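Side-chain contacts in A-type flavoprotein (Giardia intestinalis, PDB 2Q9U), which scavenges molecular oxygen in this parasite, probably passing electrons from bound FMN to a diiron centre: residues A[8-13]-A[70-75]; A[51-56]-A[63-68]; A[134-139]-A[143-148]; A[187-192]-A[236-241]; A[191-196]-A[243-248]. All coordinates share one frame; numbering follows the deposited sequence.

The five contacts form two groups. Contacts 1 and 2, centres 8 Å apart, share helix 62-72 and reach the same seven-stranded sheet; contact 2 is nested inside the loop that contact 1 closes, and both touch the second subunit. Contact 3, later in the chain and 19 Å from contact 2 between centres, is a hairpin at the edge of the six-stranded sheet, where I138 and L143 touch T52. Contacts 4 and 5 pair helices 189-204 and 236-250, also with centres 8 Å apart, and lie 26 to 30 Å from the others between centres. Together they sample both sheets of the beta-lactamase-like domain, which houses the diiron site, and helices packed beside them.

Contact 1 (A[8-13]-A[70-75]); sequences VQDQEM and AACCPL
V8 and D10 close on the methyl of A71 from the loop ahead of strand 12-14, and this small patch is the tight part of the contact. A71 CB lies 3.3 Å from D10 OD1 and 3.8 Å from V8 CG2, so one carboxylate oxygen and one valine methyl share the same alanine. A chi1 of -59° turns the D10 carboxylate toward the helix, so that one oxygen meets the methyl and the other the water. Further along, C72 SG stands 4.3 Å from D10 OD1, a looser approach.

The wetter side belongs to the other carboxylate oxygen. Water 1 donates one proton to D10 OD2 and the other to A71 O, each at 2.6 Å, and thereby bridges loop and helix where they make no direct hydrogen bond. K6 adds a long, weak ion pair to D10 OD2. Within the loop, Q11 NE2 folds back to donate to Q9 O at 3.3 Å, so the Q11 amide braces the loop across D10.

V8 and Q11 also rest on R68, one helical turn before C72, while C72 faces Y18 and F45 of the sheet. Q9 meets D279 and R282 of the second subunit, which places the contact between the last turn of helix 62-72, the sheet edge at strands 12-14 and 17-24, and the subunit interface.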
# COMPACT_ATOMS: atom_id res chain seq x y z
N VAL A 8 7.91 3.58 33.19
CA VAL A 8 6.69 4.26 32.74
C VAL A 8 6.47 5.53 33.55
O VAL A 8 6.89 5.61 34.72
CB VAL A 8 5.40 3.38 32.83
CG1 VAL A 8 5.49 2.20 31.84
CG2 VAL A 8 5.09 2.93 34.29
N GLN A 9 5.82 6.51 32.94
CA GLN A 9 5.43 7.72 33.64
C GLN A 9 4.02 7.54 34.18
O GLN A 9 3.11 7.17 33.41
CB GLN A 9 5.46 8.95 32.71
CG GLN A 9 4.95 10.23 33.43
CD GLN A 9 4.45 11.33 32.51
OE1 GLN A 9 4.44 11.20 31.30
NE2 GLN A 9 4.04 12.45 33.10
N ASP A 10 3.81 7.78 35.48
CA ASP A 10 2.44 7.78 36.04
C ASP A 10 1.71 9.00 35.55
O ASP A 10 2.28 10.09 35.50
CB ASP A 10 2.46 7.76 37.56
CG ASP A 10 3.20 6.57 38.11
OD1 ASP A 10 3.05 5.46 37.54
OD2 ASP A 10 3.94 6.74 39.10
N GLN A 11 0.46 8.82 35.18
CA GLN A 11 -0.27 9.83 34.46
C GLN A 11 -1.61 10.05 35.15
O GLN A 11 -2.64 9.52 34.73
CB GLN A 11 -0.38 9.44 32.97
CG GLN A 11 1.01 9.43 32.28
CD GLN A 11 0.99 8.92 30.85
OE1 GLN A 11 0.15 9.31 30.06
NE2 GLN A 11 1.94 8.06 30.51
N GLU A 12 -1.58 10.86 36.21
CA GLU A 12 -2.78 11.20 36.97
C GLU A 12 -3.60 12.23 36.18
O GLU A 12 -3.18 13.38 36.02
CB GLU A 12 -2.41 11.71 38.38
CG GLU A 12 -3.56 11.59 39.41
CD GLU A 12 -3.16 12.09 40.80
OE1 GLU A 12 -2.01 12.53 40.97
OE2 GLU A 12 -4.01 12.02 41.73
N MET A 13 -4.75 11.83 35.68
CA MET A 13 -5.55 12.69 34.82
C MET A 13 -6.41 13.66 35.61
O MET A 13 -6.50 14.85 35.27
CB MET A 13 -6.36 11.86 33.87
CG MET A 13 -5.48 11.55 32.63
SD MET A 13 -6.36 10.53 31.52
CE MET A 13 -7.62 11.60 30.83
N ALA A 70 0.95 -1.71 37.86
CA ALA A 70 1.87 -2.04 38.96
C ALA A 70 2.62 -0.81 39.47
O ALA A 70 3.01 -0.75 40.64
CB ALA A 70 2.88 -3.14 38.53
N ALA A 71 2.83 0.18 38.60
CA ALA A 71 3.51 1.39 39.02
C ALA A 71 2.64 2.17 39.99
O ALA A 71 3.15 2.87 40.86
CB ALA A 71 3.90 2.24 37.84
N CYS A 72 1.32 2.03 39.83
CA CYS A 72 0.33 2.65 40.73
C CYS A 72 0.00 1.82 41.97
O CYS A 72 -0.22 2.38 43.04
CB CYS A 72 -0.98 2.88 39.98
SG CYS A 72 -0.88 4.13 38.67
N CYS A 73 -0.09 0.50 41.79
CA CYS A 73 -0.54 -0.38 42.87
C CYS A 73 -0.08 -1.80 42.56
O CYS A 73 -0.25 -2.25 41.43
CB CYS A 73 -2.07 -0.34 42.91
SG CYS A 73 -2.83 -1.27 44.23
N PRO A 74 0.45 -2.55 43.57
CA PRO A 74 0.79 -3.95 43.30
C PRO A 74 -0.43 -4.70 42.77
O PRO A 74 -1.54 -4.43 43.21
CB PRO A 74 1.16 -4.49 44.69
CG PRO A 74 1.71 -3.27 45.41
CD PRO A 74 0.74 -2.17 44.97
N LEU A 75 -0.22 -5.61 41.82
CA LEU A 75 -1.34 -6.30 41.18
C LEU A 75 -2.18 -7.08 42.17
O LEU A 75 -3.40 -7.14 42.00
CB LEU A 75 -0.88 -7.23 40.06
CG LEU A 75 -0.15 -6.53 38.90
CD1 LEU A 75 0.25 -7.58 37.92
CD2 LEU A 75 -1.01 -5.41 38.22
O HOH W 1 4.94 4.75 40.49

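Contact 2 (A[51-56]-A[63-68]); sequences PTVIDS and EEWLSR
W65 of helix 62-72 lays its indole against the end of strand 52-54 and the two residues that follow, meeting V53, D55 and S56. Contact with the ring face comes first. S56 OG stands 3.1 Å above the plane, displaced toward the rim, with W65 CH2 as its closest ring atom. Beside it, S56 CB makes a CH-pi contact, 4.0 Å from the centroid of the W65 six-membered ring. The indole gets there because W65 CG leaves the backbone on the side opposite N (chi1 174°), sending the ring toward the sheet.

The apolar share is smaller: V53 CG1 approaches W65 CZ2 obliquely at 4.2 Å.

Polar bonds lie elsewhere. E63 O is gripped from opposite faces by S67 OG at 2.8 Å and S67 N at 2.9 Å. R68 NH2 forms a salt bridge to E64 OE2 through the anti lone pair, while R68 NH1 pairs with D279 of the second subunit. D55 O comes within 3.6 Å of W65 CZ2, and S43 OG is bonded to both D55 O and W65 NE1, a third residue linking strand end to indole. The D55 carboxylate is bonded to N84 and N170.

The buried S56 OG lies against the indole face with no hydrogen-bond partner in the model: within this beta-alpha-beta unit the strand, the turn after it and the helix are joined by van der Waals and CH-pi packing, not by polar bonds.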
# COMPACT_ATOMS: atom_id res chain seq x y z
N PRO A 51 -8.72 -0.58 45.48
CA PRO A 51 -8.06 -0.10 44.26
C PRO A 51 -8.70 -0.75 43.03
O PRO A 51 -8.91 -1.97 43.00
CB PRO A 51 -6.60 -0.56 44.45
CG PRO A 51 -6.43 -0.64 45.97
CD PRO A 51 -7.77 -1.26 46.38
N THR A 52 -9.03 0.08 42.03
CA THR A 52 -9.92 -0.36 40.95
C THR A 52 -9.33 -0.02 39.58
O THR A 52 -8.81 1.08 39.39
CB THR A 52 -11.30 0.27 41.11
OG1 THR A 52 -11.91 -0.25 42.30
CG2 THR A 52 -12.21 -0.01 39.92
N VAL A 53 -9.40 -0.99 38.67
CA VAL A 53 -9.01 -0.82 37.27
C VAL A 53 -10.25 -0.84 36.40
O VAL A 53 -11.12 -1.70 36.57
CB VAL A 53 -8.02 -1.90 36.79
CG1 VAL A 53 -7.66 -1.72 35.29
CG2 VAL A 53 -6.75 -1.87 37.65
N ILE A 54 -10.32 0.12 35.49
CA ILE A 54 -11.40 0.18 34.49
C ILE A 54 -10.83 -0.25 33.15
O ILE A 54 -9.90 0.37 32.62
CB ILE A 54 -11.96 1.61 34.35
CG1 ILE A 54 -12.27 2.23 35.74
CG2 ILE A 54 -13.18 1.63 33.36
CD1 ILE A 54 -13.45 1.56 36.47
N ASP A 55 -11.39 -1.33 32.62
CA ASP A 55 -11.03 -1.90 31.32
C ASP A 55 -9.63 -2.51 31.20
O ASP A 55 -8.77 -2.30 32.04
CB ASP A 55 -11.38 -0.92 30.17
CG ASP A 55 -12.90 -0.70 30.05
OD1 ASP A 55 -13.67 -1.69 30.27
OD2 ASP A 55 -13.32 0.45 29.76
N SER A 56 -9.43 -3.30 30.15
CA SER A 56 -8.13 -3.85 29.83
C SER A 56 -7.70 -3.34 28.44
O SER A 56 -8.19 -2.30 27.98
CB SER A 56 -8.20 -5.39 29.90
OG SER A 56 -6.92 -5.99 29.72
N GLU A 63 1.70 -6.66 28.83
CA GLU A 63 2.78 -6.41 29.81
C GLU A 63 2.99 -4.93 30.05
O GLU A 63 3.31 -4.51 31.15
CB GLU A 63 4.12 -7.04 29.36
CG GLU A 63 4.11 -8.59 29.32
CD GLU A 63 3.91 -9.29 30.69
OE1 GLU A 63 4.14 -8.67 31.77
OE2 GLU A 63 3.52 -10.49 30.69
N GLU A 64 2.79 -4.15 29.00
CA GLU A 64 2.81 -2.68 29.17
C GLU A 64 1.71 -2.17 30.11
O GLU A 64 1.96 -1.37 31.03
CB GLU A 64 2.75 -2.00 27.81
CG GLU A 64 2.90 -0.47 27.89
CD GLU A 64 2.82 0.25 26.54
OE1 GLU A 64 2.74 -0.38 25.45
OE2 GLU A 64 2.80 1.50 26.58
N TRP A 65 0.48 -2.64 29.87
CA TRP A 65 -0.68 -2.34 30.70
C TRP A 65 -0.44 -2.78 32.16
O TRP A 65 -0.69 -2.02 33.11
CB TRP A 65 -1.87 -3.10 30.10
CG TRP A 65 -3.17 -3.06 30.87
CD1 TRP A 65 -3.92 -1.95 31.20
CD2 TRP A 65 -3.92 -4.20 31.37
NE1 TRP A 65 -5.05 -2.34 31.88
CE2 TRP A 65 -5.08 -3.70 31.99
CE3 TRP A 65 -3.68 -5.58 31.37
CZ2 TRP A 65 -6.03 -4.54 32.63
CZ3 TRP A 65 -4.63 -6.42 31.99
CH2 TRP A 65 -5.78 -5.89 32.60
N LEU A 66 0.07 -3.99 32.33
CA LEU A 66 0.31 -4.48 33.70
C LEU A 66 1.40 -3.63 34.38
O LEU A 66 1.30 -3.35 35.59
CB LEU A 66 0.72 -5.96 33.65
CG LEU A 66 -0.43 -6.91 33.24
CD1 LEU A 66 0.07 -8.34 32.96
CD2 LEU A 66 -1.57 -6.91 34.29
N SER A 67 2.40 -3.21 33.59
CA SER A 67 3.49 -2.38 34.10
C SER A 67 2.98 -1.02 34.60
O SER A 67 3.38 -0.56 35.67
CB SER A 67 4.61 -2.19 33.06
OG SER A 67 5.29 -3.42 32.88
N ARG A 68 2.11 -0.40 33.80
CA ARG A 68 1.47 0.84 34.23
C ARG A 68 0.62 0.69 35.49
O ARG A 68 0.69 1.52 36.39
CB ARG A 68 0.64 1.45 33.09
CG ARG A 68 1.49 1.84 31.88
CD ARG A 68 0.61 2.66 30.93
NE ARG A 68 1.25 2.87 29.64
CZ ARG A 68 2.20 3.77 29.42
NH1 ARG A 68 2.63 4.54 30.43
NH2 ARG A 68 2.72 3.90 28.20

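Contact 3 (A[134-139]-A[143-148]); sequences YTLKIG and LKFIPV
L136 and L143 form an antiparallel hydrogen-bonded pair, with L136 N donating to L143 O at 2.9 Å in the carbonyl plane and L143 N returning a 2.8 Å bond to L136 O, the donor tilted 20° from the L136 carbonyl plane. Their side chains leave on one face of the hairpin, together with I138. There I138 CG2 meets L143 CD1 at 4.2 Å, one branch of each side chain doing the touching. F145 turns the edge of its ring to the same cluster: L136 CB lies in the ring plane, 4.0 Å from F145 CE2. The ring of Y134 extends the apolar surface more loosely and approaches F145 obliquely.

On the other face, K144 is folded instead of extended. Bends at chi2 (-76°) and chi3 (-79°) lead its chain back over the neighbouring strand, so that K144 CD passes 3.5 Å from T135 OG1, the two side chains crossing at a slant. The ammonium ends near Y134 O, to which K144 NZ gives a weak hydrogen bond of 3.4 Å. Water 2 does more here: it accepts from K144 NZ and F145 N, both at 2.9 Å, and lies close to Y134 O as well, closing the splayed end of the hairpin beyond the paired leucines.

Strand 136-137 is an outermost strand of the six-stranded sheet, and strand 142-147 joins it to 157-161. L136 and I138 press on Y80, and L143 and F145 on V82, so the apolar face of this beta hairpin packs on the seven-stranded sheet, as in the sandwich core of the metallo-beta-lactamase-like fold. I146 and V148 turn to helix 208-219.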
# COMPACT_ATOMS: atom_id res chain seq x y z
N TYR A 134 -27.28 -1.21 40.55
CA TYR A 134 -26.19 -1.54 41.47
C TYR A 134 -25.26 -0.35 41.77
O TYR A 134 -24.81 0.34 40.85
CB TYR A 134 -25.36 -2.70 40.89
CG TYR A 134 -24.60 -3.45 41.94
CD1 TYR A 134 -23.39 -2.94 42.46
CD2 TYR A 134 -25.08 -4.65 42.44
CE1 TYR A 134 -22.68 -3.63 43.44
CE2 TYR A 134 -24.39 -5.35 43.43
CZ TYR A 134 -23.20 -4.83 43.93
OH TYR A 134 -22.52 -5.53 44.89
N THR A 135 -24.96 -0.12 43.06
CA THR A 135 -23.93 0.82 43.48
C THR A 135 -22.76 0.07 44.07
O THR A 135 -22.90 -0.57 45.11
CB THR A 135 -24.46 1.84 44.55
OG1 THR A 135 -25.64 2.48 44.06
CG2 THR A 135 -23.41 2.90 44.84
N LEU A 136 -21.60 0.13 43.41
CA LEU A 136 -20.39 -0.47 43.93
C LEU A 136 -19.58 0.52 44.74
O LEU A 136 -19.07 1.51 44.21
CB LEU A 136 -19.52 -1.04 42.81
CG LEU A 136 -18.20 -1.66 43.29
CD1 LEU A 136 -18.45 -2.82 44.25
CD2 LEU A 136 -17.34 -2.13 42.11
N LYS A 137 -19.42 0.24 46.04
CA LYS A 137 -18.62 1.10 46.89
C LYS A 137 -17.13 0.75 46.78
O LYS A 137 -16.74 -0.40 46.98
CB LYS A 137 -19.12 1.04 48.35
CG LYS A 137 -18.45 2.10 49.22
CD LYS A 137 -19.23 2.33 50.51
CE LYS A 137 -19.30 3.83 50.83
NZ LYS A 137 -20.40 4.54 50.09
N ILE A 138 -16.29 1.74 46.48
CA ILE A 138 -14.86 1.47 46.34
C ILE A 138 -14.03 2.26 47.34
O ILE A 138 -12.80 2.21 47.30
CB ILE A 138 -14.31 1.62 44.87
CG1 ILE A 138 -14.40 3.08 44.41
CG2 ILE A 138 -15.02 0.63 43.92
CD1 ILE A 138 -13.63 3.42 43.09
N GLY A 139 -14.72 2.96 48.25
CA GLY A 139 -14.08 3.72 49.33
C GLY A 139 -14.74 5.08 49.47
O GLY A 139 -15.92 5.17 49.80
N LEU A 143 -19.36 3.58 42.32
CA LEU A 143 -19.50 3.40 40.88
C LEU A 143 -20.87 2.86 40.52
O LEU A 143 -21.39 1.94 41.19
CB LEU A 143 -18.43 2.43 40.36
CG LEU A 143 -16.96 2.82 40.54
CD1 LEU A 143 -16.09 1.71 40.01
CD2 LEU A 143 -16.67 4.15 39.84
N LYS A 144 -21.46 3.46 39.47
CA LYS A 144 -22.73 3.04 38.87
C LYS A 144 -22.45 2.54 37.45
O LYS A 144 -21.41 2.87 36.85
CB LYS A 144 -23.72 4.20 38.81
CG LYS A 144 -23.91 4.93 40.14
CD LYS A 144 -24.76 4.13 41.11
CE LYS A 144 -26.25 4.26 40.79
NZ LYS A 144 -26.66 3.06 40.06
N PHE A 145 -23.41 1.80 36.90
CA PHE A 145 -23.22 1.10 35.64
C PHE A 145 -24.40 1.40 34.75
O PHE A 145 -25.54 1.30 35.17
CB PHE A 145 -23.03 -0.40 35.92
CG PHE A 145 -21.94 -0.65 36.91
CD1 PHE A 145 -20.61 -0.62 36.51
CD2 PHE A 145 -22.23 -0.76 38.29
CE1 PHE A 145 -19.58 -0.79 37.43
CE2 PHE A 145 -21.21 -0.92 39.22
CZ PHE A 145 -19.88 -0.93 38.80
N ILE A 146 -24.11 1.83 33.54
CA ILE A 146 -25.15 2.21 32.59
C ILE A 146 -25.03 1.30 31.35
O ILE A 146 -24.17 1.52 30.47
CB ILE A 146 -25.01 3.69 32.16
CG1 ILE A 146 -25.05 4.65 33.37
CG2 ILE A 146 -26.09 4.01 31.15
CD1 ILE A 146 -24.56 6.10 33.05
N PRO A 147 -25.88 0.25 31.28
CA PRO A 147 -25.86 -0.58 30.09
C PRO A 147 -26.25 0.27 28.88
O PRO A 147 -27.17 1.11 28.95
CB PRO A 147 -26.92 -1.65 30.39
CG PRO A 147 -26.94 -1.71 31.93
CD PRO A 147 -26.87 -0.24 32.27
N VAL A 148 -25.50 0.12 27.80
CA VAL A 148 -25.86 0.78 26.54
C VAL A 148 -25.90 -0.32 25.46
O VAL A 148 -25.08 -0.34 24.57
CB VAL A 148 -24.89 1.96 26.20
CG1 VAL A 148 -25.06 3.19 27.19
CG2 VAL A 148 -23.43 1.50 26.19
O HOH W 2 -25.66 0.81 38.46

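Contact 4 (A[187-192]-A[236-241]); sequences CDVSHV and GDAMGL
Around V189, A238 and L241 the shortest sound polar bond runs along one helix, from V192 N to D188 O at 3.1 Å; L241 N makes the matching bond to D237 O in the other helix at 3.2 Å. Between the two helices the contact is wholly apolar. V189 supplies both methyls to it: CG1 touches L241 CD1 at 4.0 Å and A238 CB at 4.2 Å, while V189 CG2 reaches the same A238 CB, also at 4.2 Å. The alanine methyl therefore faces the fork of the valine, and L241 comes up beside one prong. With CG1 turned away from the backbone N (chi1 174°), the valine spreads its two branches toward the facing helix. A238 and L241 are three residues apart and so present neighbouring points on one side of helix 236-250.

D188 occupies the N-cap position of helix 189-204, although its side chain makes no capping bond. Close by, D188 packs on S190 of the second subunit, and S190 on D188 of that subunit, while V192 leans on W234. The arrangement is plain helix-to-helix packing by the first turns of helices 189-204 and 236-250 in the beta-lactamase-like fold of flavodiiron proteins.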
# COMPACT_ATOMS: atom_id res chain seq x y z
N CYS A 187 -5.04 19.11 22.40
CA CYS A 187 -4.80 18.84 20.99
C CYS A 187 -5.43 19.95 20.17
O CYS A 187 -5.91 20.93 20.75
CB CYS A 187 -5.44 17.50 20.62
SG CYS A 187 -4.79 16.13 21.59
N ASP A 188 -5.43 19.83 18.84
CA ASP A 188 -6.34 20.70 18.05
C ASP A 188 -7.71 20.09 18.17
O ASP A 188 -7.93 19.01 17.65
CB ASP A 188 -5.96 20.79 16.55
CG ASP A 188 -4.71 21.61 16.33
OD1 ASP A 188 -4.48 22.59 17.09
OD2 ASP A 188 -3.94 21.27 15.42
N VAL A 189 -8.63 20.77 18.87
CA VAL A 189 -9.96 20.21 19.11
C VAL A 189 -10.68 19.92 17.81
O VAL A 189 -11.36 18.91 17.72
CB VAL A 189 -10.82 21.10 20.06
CG1 VAL A 189 -12.25 20.57 20.18
CG2 VAL A 189 -10.18 21.09 21.43
N SER A 190 -10.51 20.75 16.78
CA SER A 190 -11.15 20.45 15.50
C SER A 190 -10.65 19.14 14.89
O SER A 190 -11.43 18.41 14.29
CB SER A 190 -11.06 21.62 14.49
OG SER A 190 -9.73 21.92 14.14
N HIS A 191 -9.37 18.84 15.05
CA HIS A 191 -8.80 17.58 14.59
C HIS A 191 -9.40 16.38 15.37
O HIS A 191 -9.76 15.37 14.78
CB HIS A 191 -7.27 17.57 14.72
CG HIS A 191 -6.66 16.32 14.16
ND1 HIS A 191 -6.92 15.89 12.88
CD2 HIS A 191 -5.83 15.40 14.71
CE1 HIS A 191 -6.28 14.76 12.66
NE2 HIS A 191 -5.61 14.44 13.75
N VAL A 192 -9.49 16.52 16.69
CA VAL A 192 -10.08 15.47 17.54
C VAL A 192 -11.54 15.26 17.10
O VAL A 192 -12.00 14.12 16.97
CB VAL A 192 -10.02 15.82 19.03
CG1 VAL A 192 -10.63 14.64 19.89
CG2 VAL A 192 -8.58 16.12 19.47
N GLY A 236 -14.49 20.27 30.09
CA GLY A 236 -14.89 21.60 29.72
C GLY A 236 -15.68 21.82 28.46
O GLY A 236 -16.50 21.04 28.09
N ASP A 237 -15.35 22.90 27.77
CA ASP A 237 -15.96 23.23 26.51
C ASP A 237 -15.88 22.14 25.45
O ASP A 237 -16.84 21.91 24.76
CB ASP A 237 -15.46 24.54 25.91
CG ASP A 237 -15.71 25.75 26.81
OD1 ASP A 237 -16.67 25.76 27.54
OD2 ASP A 237 -14.94 26.66 26.74
N ALA A 238 -14.70 21.53 25.30
CA ALA A 238 -14.56 20.51 24.27
C ALA A 238 -15.52 19.35 24.51
O ALA A 238 -16.06 18.78 23.56
CB ALA A 238 -13.12 20.02 24.21
N MET A 239 -15.72 19.01 25.77
CA MET A 239 -16.71 18.01 26.15
C MET A 239 -18.13 18.36 25.67
O MET A 239 -18.86 17.49 25.19
CB MET A 239 -16.67 17.77 27.67
CG MET A 239 -17.64 16.66 28.14
SD MET A 239 -17.63 16.50 29.95
CE MET A 239 -18.07 18.15 30.53
N GLY A 240 -18.48 19.64 25.79
CA GLY A 240 -19.77 20.18 25.28
C GLY A 240 -19.96 19.95 23.79
O GLY A 240 -21.04 19.54 23.34
N LEU A 241 -18.90 20.19 23.02
CA LEU A 241 -18.90 19.96 21.57
C LEU A 241 -19.13 18.48 21.21
O LEU A 241 -19.88 18.15 20.27
CB LEU A 241 -17.55 20.41 20.98
CG LEU A 241 -17.21 21.91 21.06
CD1 LEU A 241 -15.89 22.20 20.31
CD2 LEU A 241 -18.36 22.76 20.49

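Contact 5 (A[191-196]-A[243-248]); sequences HVMHLF and IAEYDR
F196 sends its ring out with CG opposite the backbone N, and Y246, with chi1 at -89°, swings its phenol round to meet it. The two residues come from helices 189-204 and 236-250 of the beta-lactamase-like fold, which pack in the same N-to-C sense, inclined by 31°, with the segment axes 11.5 Å apart at their closest, so long side chains must span the distance. F196 CZ stands 3.3 Å above the centre of the Y246 ring. The rings are neither stacked nor edge-to-face: their centroids are 4.5 Å apart and their planes make 39°.

E245 extends the packing along the helix. Its CG sits at the edge of the F196 ring, 3.9 Å from F196 CE1, and its CB receives M193 CE at 3.8 Å. The methionine chain is bent at both later torsions, and the methionine and glutamate chains run antiparallel where they pass. Beyond this apolar stem the carboxylate turns away, and E245 OE1 is held by R248 NH2 in a salt bridge of 2.8 Å on its anti side; E245 OE2 is bonded to Y306. W234 meets F196 with its ring steeply inclined, and F173 meets the tyrosine ring edge-to-face, enclosing the pair further.

Y246 OH takes a hydrogen bond from F173 N and gives one of 2.8 Å to water 3, which in turn donates a hydrogen bond to F196 O at 3.1 Å.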
# COMPACT_ATOMS: atom_id res chain seq x y z
N HIS A 191 -9.37 18.84 15.05
CA HIS A 191 -8.80 17.58 14.59
C HIS A 191 -9.40 16.38 15.37
O HIS A 191 -9.76 15.37 14.78
CB HIS A 191 -7.27 17.57 14.72
CG HIS A 191 -6.66 16.32 14.16
ND1 HIS A 191 -6.92 15.89 12.88
CD2 HIS A 191 -5.83 15.40 14.71
CE1 HIS A 191 -6.28 14.76 12.66
NE2 HIS A 191 -5.61 14.44 13.75
N VAL A 192 -9.49 16.52 16.69
CA VAL A 192 -10.08 15.47 17.54
C VAL A 192 -11.54 15.26 17.10
O VAL A 192 -12.00 14.12 16.97
CB VAL A 192 -10.02 15.82 19.03
CG1 VAL A 192 -10.63 14.64 19.89
CG2 VAL A 192 -8.58 16.12 19.47
N MET A 193 -12.25 16.36 16.82
CA MET A 193 -13.64 16.25 16.41
C MET A 193 -13.78 15.58 15.07
O MET A 193 -14.71 14.80 14.87
CB MET A 193 -14.36 17.60 16.44
CG MET A 193 -14.67 18.11 17.83
SD MET A 193 -15.79 16.98 18.76
CE MET A 193 -17.17 16.78 17.61
N HIS A 194 -12.85 15.87 14.16
CA HIS A 194 -12.81 15.15 12.88
C HIS A 194 -12.73 13.64 13.10
O HIS A 194 -13.50 12.87 12.51
CB HIS A 194 -11.64 15.65 12.03
CG HIS A 194 -11.33 14.78 10.85
ND1 HIS A 194 -11.86 15.00 9.61
CD2 HIS A 194 -10.54 13.69 10.75
CE1 HIS A 194 -11.41 14.08 8.77
NE2 HIS A 194 -10.61 13.27 9.44
N LEU A 195 -11.82 13.19 13.96
CA LEU A 195 -11.66 11.75 14.20
C LEU A 195 -12.82 11.18 15.02
O LEU A 195 -13.20 10.01 14.85
CB LEU A 195 -10.31 11.49 14.88
CG LEU A 195 -9.08 11.80 13.99
CD1 LEU A 195 -7.81 11.66 14.83
CD2 LEU A 195 -9.03 10.87 12.74
N PHE A 196 -13.39 12.03 15.89
CA PHE A 196 -14.56 11.66 16.70
C PHE A 196 -15.73 11.36 15.75
O PHE A 196 -16.45 10.38 15.91
CB PHE A 196 -14.88 12.81 17.66
CG PHE A 196 -16.18 12.67 18.44
CD1 PHE A 196 -17.41 13.04 17.88
CD2 PHE A 196 -16.16 12.20 19.75
CE1 PHE A 196 -18.59 12.94 18.63
CE2 PHE A 196 -17.34 12.12 20.51
CZ PHE A 196 -18.55 12.48 19.94
N ILE A 243 -20.51 16.07 23.06
CA ILE A 243 -21.89 15.74 23.43
C ILE A 243 -22.87 16.29 22.39
O ILE A 243 -23.78 15.56 21.96
CB ILE A 243 -22.25 16.24 24.85
CG1 ILE A 243 -21.46 15.44 25.90
CG2 ILE A 243 -23.76 16.06 25.11
CD1 ILE A 243 -21.45 16.07 27.29
N ALA A 244 -22.67 17.55 22.00
CA ALA A 244 -23.56 18.21 21.00
C ALA A 244 -23.58 17.49 19.64
O ALA A 244 -24.64 17.38 19.02
CB ALA A 244 -23.19 19.65 20.82
N GLU A 245 -22.42 17.00 19.19
CA GLU A 245 -22.35 16.24 17.93
C GLU A 245 -23.11 14.91 18.03
O GLU A 245 -23.90 14.56 17.14
CB GLU A 245 -20.89 15.99 17.53
CG GLU A 245 -20.71 15.18 16.20
CD GLU A 245 -21.21 15.91 14.96
OE1 GLU A 245 -21.28 17.16 14.98
OE2 GLU A 245 -21.53 15.24 13.95
N TYR A 246 -22.86 14.13 19.08
CA TYR A 246 -23.64 12.90 19.31
C TYR A 246 -25.15 13.19 19.37
O TYR A 246 -25.97 12.44 18.83
CB TYR A 246 -23.21 12.23 20.61
CG TYR A 246 -22.10 11.23 20.50
CD1 TYR A 246 -21.63 10.76 19.27
CD2 TYR A 246 -21.52 10.72 21.67
CE1 TYR A 246 -20.59 9.83 19.20
CE2 TYR A 246 -20.51 9.79 21.62
CZ TYR A 246 -20.04 9.35 20.39
OH TYR A 246 -19.04 8.41 20.40
N ASP A 247 -25.50 14.28 20.04
CA ASP A 247 -26.92 14.65 20.16
C ASP A 247 -27.56 14.95 18.80
O ASP A 247 -28.64 14.42 18.49
CB ASP A 247 -27.10 15.83 21.11
CG ASP A 247 -28.58 16.12 21.38
OD1 ASP A 247 -29.26 15.21 21.87
OD2 ASP A 247 -29.04 17.24 21.05
N ARG A 248 -26.91 15.79 18.00
CA ARG A 248 -27.39 16.09 16.66
C ARG A 248 -27.46 14.82 15.84
O ARG A 248 -28.50 14.51 15.25
CB ARG A 248 -26.52 17.14 15.96
CG ARG A 248 -26.77 18.58 16.42
CD ARG A 248 -25.96 19.59 15.58
NE ARG A 248 -24.53 19.25 15.55
CZ ARG A 248 -23.61 19.75 16.38
NH1 ARG A 248 -23.96 20.63 17.32
NH2 ARG A 248 -22.34 19.36 16.28
O HOH W 3 -16.95 8.88 18.53